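PDB 1JX7: hypothetical protein YCHN from Escherichia coli, which is of unknown function but assembles into a homohexamer, a dimer of trimers, and belongs to the DsrE/DsrF-like family, whose members include sulfur-handling proteins. Local coordinates for residues 17-20 and 21-25; 59-62 and 63-66; 66-69 and 70-73. One frame throughout, in Å; residues are numbered along the deposited sequence.

Contact 1 of 3, residues 17-20 and 21-25; sequences SLFN and SLRLA
Ser17 opens the helix by accepting the backbone N-H of Ser21, with Ser17 O to Ser21 N at 3.0 Å, the first of four consecutive i to i+4 bonds that run on to Leu24. At the next residue, Leu18 O receives Leu22 N. The two leucine side chains of this pair lie side by side and point the same way. Leu18 has CG anti to the backbone N (chi1 -161°), from where the CD2 branch runs forward along the helix to within 3.5 Å of Leu22 CD1. Phe19 O takes Arg23 N at 3.0 Å, and the side chains of these two residues meet at an angle, ring and guanidinium planes 59° apart. Arg23 CD approaches Phe19 CZ at 4.0 Å, and Arg23 NH1 lies 3.9 Å from Phe19 CE2, meeting the ring obliquely. Asn20 completes the series, its O holding Leu24 N at 2.9 Å. Its amide runs alongside the arginine, and Asn20 OD1 sits over one face of the guanidinium, 3.3 Å from Arg23 NH2; the angle is too poor for a hydrogen bond, although the oxygen would probably still be attracted to the positive group. Asn20 ND2 is bonded to Ser43 of a second subunit, Arg23 NH1 makes a weak bond to Thr80 of that subunit, and Leu24 packs against its Leu101, placing this edge of the helix at a subunit interface. Helix 17-31 is the crossover of the right-handed beta-alpha-beta unit that joins strands 3-8 and 36-41. Leu22 and Ala25 face helix 61-70, and Ala25 also rests on Leu37 and Leu39 of strand 36-41.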
# COMPACT_ATOMS: atom_id res chain seq x y z
N SER A 17 -9.40 3.17 -2.36
CA SER A 17 -9.52 4.44 -1.67
C SER A 17 -10.07 5.56 -2.53
O SER A 17 -10.96 6.29 -2.10
CB SER A 17 -8.15 4.83 -1.11
OG SER A 17 -7.13 4.62 -2.08
N LEU A 18 -9.57 5.70 -3.75
CA LEU A 18 -10.04 6.75 -4.64
C LEU A 18 -11.52 6.53 -4.95
O LEU A 18 -12.33 7.46 -4.86
CB LEU A 18 -9.24 6.73 -5.93
CG LEU A 18 -9.24 7.99 -6.79
CD1 LEU A 18 -8.67 7.63 -8.16
CD2 LEU A 18 -10.66 8.54 -6.94
N PHE A 19 -11.86 5.30 -5.31
CA PHE A 19 -13.23 4.94 -5.62
C PHE A 19 -14.14 5.28 -4.45
O PHE A 19 -15.22 5.84 -4.63
CB PHE A 19 -13.32 3.44 -5.93
CG PHE A 19 -14.73 2.92 -6.05
CD1 PHE A 19 -15.62 3.49 -6.97
CD2 PHE A 19 -15.18 1.89 -5.24
CE1 PHE A 19 -16.93 3.01 -7.08
CE2 PHE A 19 -16.48 1.41 -5.34
CZ PHE A 19 -17.36 1.98 -6.25
N ASN A 20 -13.71 4.95 -3.24
CA ASN A 20 -14.51 5.24 -2.06
C ASN A 20 -14.69 6.74 -1.82
O ASN A 20 -15.76 7.17 -1.39
CB ASN A 20 -13.90 4.59 -0.81
CG ASN A 20 -14.15 3.11 -0.74
OD1 ASN A 20 -15.16 2.61 -1.26
ND2 ASN A 20 -13.26 2.38 -0.07
N SER A 21 -13.66 7.52 -2.11
CA SER A 21 -13.71 8.96 -1.92
C SER A 21 -14.83 9.55 -2.74
O SER A 21 -15.61 10.35 -2.25
CB SER A 21 -12.41 9.61 -2.35
OG SER A 21 -11.44 9.46 -1.33
N LEU A 22 -14.89 9.14 -4.00
CA LEU A 22 -15.89 9.61 -4.95
C LEU A 22 -17.30 9.12 -4.60
O LEU A 22 -18.28 9.85 -4.75
CB LEU A 22 -15.52 9.18 -6.36
CG LEU A 22 -14.19 9.78 -6.82
CD1 LEU A 22 -13.86 9.32 -8.23
CD2 LEU A 22 -14.30 11.30 -6.76
N ARG A 23 -17.39 7.88 -4.13
CA ARG A 23 -18.67 7.32 -3.76
C ARG A 23 -19.23 8.10 -2.58
O ARG A 23 -20.40 8.39 -2.53
CB ARG A 23 -18.50 5.83 -3.42
CG ARG A 23 -19.80 5.08 -3.42
CD ARG A 23 -19.59 3.58 -3.29
NE ARG A 23 -18.99 3.19 -2.01
CZ ARG A 23 -18.75 1.94 -1.66
NH1 ARG A 23 -19.07 0.95 -2.49
NH2 ARG A 23 -18.20 1.66 -0.48
N LEU A 24 -18.36 8.45 -1.63
CA LEU A 24 -18.76 9.20 -0.44
C LEU A 24 -19.11 10.63 -0.86
O LEU A 24 -20.04 11.23 -0.31
CB LEU A 24 -17.61 9.24 0.57
CG LEU A 24 -17.96 9.49 2.04
CD1 LEU A 24 -16.68 9.72 2.82
CD2 LEU A 24 -18.85 10.69 2.19
N ALA A 25 -18.36 11.16 -1.81
CA ALA A 25 -18.56 12.52 -2.31
C ALA A 25 -19.94 12.69 -2.96
O ALA A 25 -20.66 13.64 -2.69
CB ALA A 25 -17.47 12.89 -3.30

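Contact 2 of 3, residues 59-62 and 63-66; sequences YNIQ and QMLE
Asn60 and Met64 are joined by the first backbone bond of this helix start, Met64 N to Asn60 O at 3.3 Å. The two following residues continue the series with Leu65 N to Ile61 O and Glu66 N to Gln62 O, both 3.1 Å; Gln62 O also takes a weak bond from Leu65 N. Asn60 occupies the N-cap position, right before helix 61-70. The helix is the connection of a beta-alpha-beta unit between strands 36-41 and 75-78, and Tyr13 OH bonds to Ile61 N at its opening. Apolar contacts gather on the buried side. The selenomethionine Met64 has CG anti to its carbonyl carbon and bends at chi3 (-67°), which turns the methyl CE back toward the start of the helix, into the neighbourhood of the Ile61 side chain and, obliquely, of the Tyr59 ring. The exact place of this methyl is doubtful, because the model sets it too close to the Ile61 backbone. Ile61 CG2 leans more loosely on Leu65 CD1, at 4.3 Å. On the polar side the chains of Gln62 and Glu66 cross one turn apart, the aliphatic part of Glu66 passing beside Gln62 O. The Tyr59 ring stacks on Phe19, and it also packs on Glu57 of a third subunit.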
# COMPACT_ATOMS: atom_id res chain seq x y z
N TYR A 59 -16.59 -0.38 -11.78
CA TYR A 59 -16.87 1.04 -11.74
C TYR A 59 -16.09 1.88 -12.75
O TYR A 59 -15.08 1.44 -13.31
CB TYR A 59 -16.70 1.60 -10.31
CG TYR A 59 -15.32 1.50 -9.71
CD1 TYR A 59 -14.27 2.30 -10.16
CD2 TYR A 59 -15.06 0.61 -8.66
CE1 TYR A 59 -13.00 2.21 -9.58
CE2 TYR A 59 -13.81 0.52 -8.08
CZ TYR A 59 -12.78 1.32 -8.54
OH TYR A 59 -11.55 1.21 -7.96
N ASN A 60 -16.60 3.08 -12.99
CA ASN A 60 -15.98 4.00 -13.93
C ASN A 60 -15.74 5.35 -13.27
O ASN A 60 -16.64 6.18 -13.17
CB ASN A 60 -16.86 4.16 -15.16
CG ASN A 60 -16.18 4.93 -16.26
OD1 ASN A 60 -15.48 4.35 -17.09
ND2 ASN A 60 -16.35 6.24 -16.25
N ILE A 61 -14.50 5.56 -12.84
CA ILE A 61 -14.10 6.77 -12.18
C ILE A 61 -14.40 8.02 -12.98
O ILE A 61 -14.73 9.09 -12.42
CB ILE A 61 -12.63 6.66 -11.83
CG1 ILE A 61 -12.50 5.69 -10.65
CG2 ILE A 61 -12.03 8.01 -11.53
CD1 ILE A 61 -11.17 5.02 -10.54
N GLN A 62 -14.33 7.91 -14.30
CA GLN A 62 -14.61 9.07 -15.13
C GLN A 62 -16.03 9.54 -14.89
O GLN A 62 -16.27 10.72 -14.66
CB GLN A 62 -14.45 8.70 -16.60
CG GLN A 62 -13.82 9.80 -17.40
CD GLN A 62 -14.33 9.86 -18.80
OE1 GLN A 62 -15.42 10.37 -19.04
NE2 GLN A 62 -13.56 9.32 -19.74
N GLN A 63 -16.99 8.61 -14.92
CA GLN A 63 -18.40 8.91 -14.71
C GLN A 63 -18.68 9.52 -13.34
O GLN A 63 -19.49 10.44 -13.23
CB GLN A 63 -19.26 7.66 -14.87
CG GLN A 63 -20.72 7.86 -14.44
CD GLN A 63 -21.50 6.56 -14.32
OE1 GLN A 63 -21.94 5.97 -15.31
NE2 GLN A 63 -21.68 6.09 -13.09
N MSE A 64 -18.02 9.00 -12.31
CA MSE A 64 -18.21 9.50 -10.96
C MSE A 64 -17.74 10.95 -10.82
O MSE A 64 -18.24 11.71 -10.00
CB MSE A 64 -17.50 8.59 -9.95
CG MSE A 64 -18.17 7.22 -9.80
SE MSE A 64 -17.25 6.07 -8.80
CE MSE A 64 -15.95 5.89 -9.79
N LEU A 65 -16.77 11.33 -11.65
CA LEU A 65 -16.26 12.69 -11.61
C LEU A 65 -17.18 13.63 -12.40
O LEU A 65 -17.32 14.80 -12.06
CB LEU A 65 -14.84 12.75 -12.20
CG LEU A 65 -13.77 12.36 -11.17
CD1 LEU A 65 -12.41 12.26 -11.86
CD2 LEU A 65 -13.73 13.40 -10.05
N GLU A 66 -17.82 13.10 -13.43
CA GLU A 66 -18.73 13.90 -14.23
C GLU A 66 -19.99 14.15 -13.41
O GLU A 66 -20.59 15.24 -13.48
CB GLU A 66 -19.03 13.18 -15.54
CG GLU A 66 -17.76 12.81 -16.28
CD GLU A 66 -17.98 12.37 -17.70
OE1 GLU A 66 -18.87 11.51 -17.93
OE2 GLU A 66 -17.27 12.86 -18.59

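Contact 3 of 3, residues 66-69 and 70-73; sequences EILT and AQNV
Glu66 O accepts Ala70 N at 2.8 Å, the last regular i to i+4 bond before the helix gives way. Beyond it the pattern changes: Val73 N reaches back five residues to Leu68 O at 3.1 Å, and Asn72 N bonds to Thr69 O at 2.9 Å, standing above that carbonyl plane rather than on a lone pair. Leu68 O also receives a weak bond from Gln71 N. With positive phi at Asn72 (72°), the Val73 and Asn72 bonds make a Schellman motif, which ends helix 61-70 and turns the chain toward strand 75-78. The turn brings Val73 back over the last helical residues, where its CB lies against Leu68 O and its CG2 sits 4.1 Å from Leu68 CD2, the two side chains meeting obliquely. Both also pack on Leu37 of strand 36-41, and Leu68 touches Leu22 and Ala25 of helix 17-31. Gln71 has CG anti to its carbonyl carbon (chi1 -78°), and this lays the chain back along the helix end, with CG 3.7 Å from Ile67 O and CB 3.5 Å from Leu68 O. A glycine in its place would probably leave the carbonyls of Ile67 and Leu68 without this aliphatic cover and the backbone freer to turn just before Asn72. Thr69 turns OG1 back to make a weak bond with Leu65 O.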
# COMPACT_ATOMS: atom_id res chain seq x y z
N GLU A 66 -17.82 13.10 -13.43
CA GLU A 66 -18.73 13.90 -14.23
C GLU A 66 -19.99 14.15 -13.41
O GLU A 66 -20.59 15.24 -13.48
CB GLU A 66 -19.03 13.18 -15.54
CG GLU A 66 -17.76 12.81 -16.28
CD GLU A 66 -17.98 12.37 -17.70
OE1 GLU A 66 -18.87 11.51 -17.93
OE2 GLU A 66 -17.27 12.86 -18.59
N ILE A 67 -20.38 13.16 -12.62
CA ILE A 67 -21.55 13.29 -11.75
C ILE A 67 -21.29 14.43 -10.77
O ILE A 67 -22.18 15.22 -10.46
CB ILE A 67 -21.79 11.98 -10.94
CG1 ILE A 67 -22.15 10.84 -11.87
CG2 ILE A 67 -22.90 12.20 -9.92
CD1 ILE A 67 -22.34 9.52 -11.18
N LEU A 68 -20.05 14.53 -10.27
CA LEU A 68 -19.69 15.57 -9.33
C LEU A 68 -19.45 16.92 -10.00
O LEU A 68 -19.83 17.96 -9.47
CB LEU A 68 -18.45 15.17 -8.54
CG LEU A 68 -18.59 14.23 -7.33
CD1 LEU A 68 -17.21 13.77 -6.87
CD2 LEU A 68 -19.32 14.93 -6.20
N THR A 69 -18.82 16.94 -11.18
CA THR A 69 -18.57 18.21 -11.82
C THR A 69 -19.84 18.81 -12.44
O THR A 69 -19.94 20.03 -12.57
CB THR A 69 -17.45 18.14 -12.91
OG1 THR A 69 -17.91 17.42 -14.06
CG2 THR A 69 -16.20 17.48 -12.34
N ALA A 70 -20.81 17.97 -12.80
CA ALA A 70 -22.06 18.48 -13.39
C ALA A 70 -22.81 19.34 -12.36
O ALA A 70 -23.57 20.25 -12.72
CB ALA A 70 -22.93 17.32 -13.85
N GLN A 71 -22.58 19.03 -11.09
CA GLN A 71 -23.17 19.71 -9.94
C GLN A 71 -22.32 20.92 -9.55
O GLN A 71 -22.61 21.58 -8.55
CB GLN A 71 -23.20 18.78 -8.73
CG GLN A 71 -24.28 17.75 -8.69
CD GLN A 71 -24.15 16.90 -7.45
OE1 GLN A 71 -23.38 15.95 -7.41
NE2 GLN A 71 -24.89 17.26 -6.42
N ASN A 72 -21.25 21.17 -10.28
CA ASN A 72 -20.37 22.28 -9.99
C ASN A 72 -19.52 22.08 -8.74
O ASN A 72 -19.09 23.05 -8.10
CB ASN A 72 -21.17 23.58 -9.85
CG ASN A 72 -22.07 23.82 -11.04
OD1 ASN A 72 -21.61 23.84 -12.18
ND2 ASN A 72 -23.36 23.99 -10.78
N VAL A 73 -19.29 20.82 -8.38
CA VAL A 73 -18.45 20.49 -7.24
C VAL A 73 -17.05 20.64 -7.83
O VAL A 73 -16.69 19.92 -8.77
CB VAL A 73 -18.66 19.05 -6.76
CG1 VAL A 73 -17.60 18.68 -5.74
CG2 VAL A 73 -20.03 18.92 -6.14

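Contacts 2 and 3 are successive parts of helix 61-70, its start and its Schellman end; they share Glu66 and their centres lie about 10 Å apart. Contact 1, on helix 17-31, packs beside both, its centre about 10 Å from that of contact 2 and about 14 Å from that of contact 3. Leu22 is the common link: its CD2 meets Leu65 CD2 at 3.9 Å and Leu68 CD1 at 3.8 Å, while Ala25 CB lies 3.7 Å from Leu68 CD1. Toward the start of both helices, Phe19 joins contact 1 to Tyr59 and Met64 of contact 2. The side chains of these local contacts thus meet where helix 17-31 lies against helix 61-70.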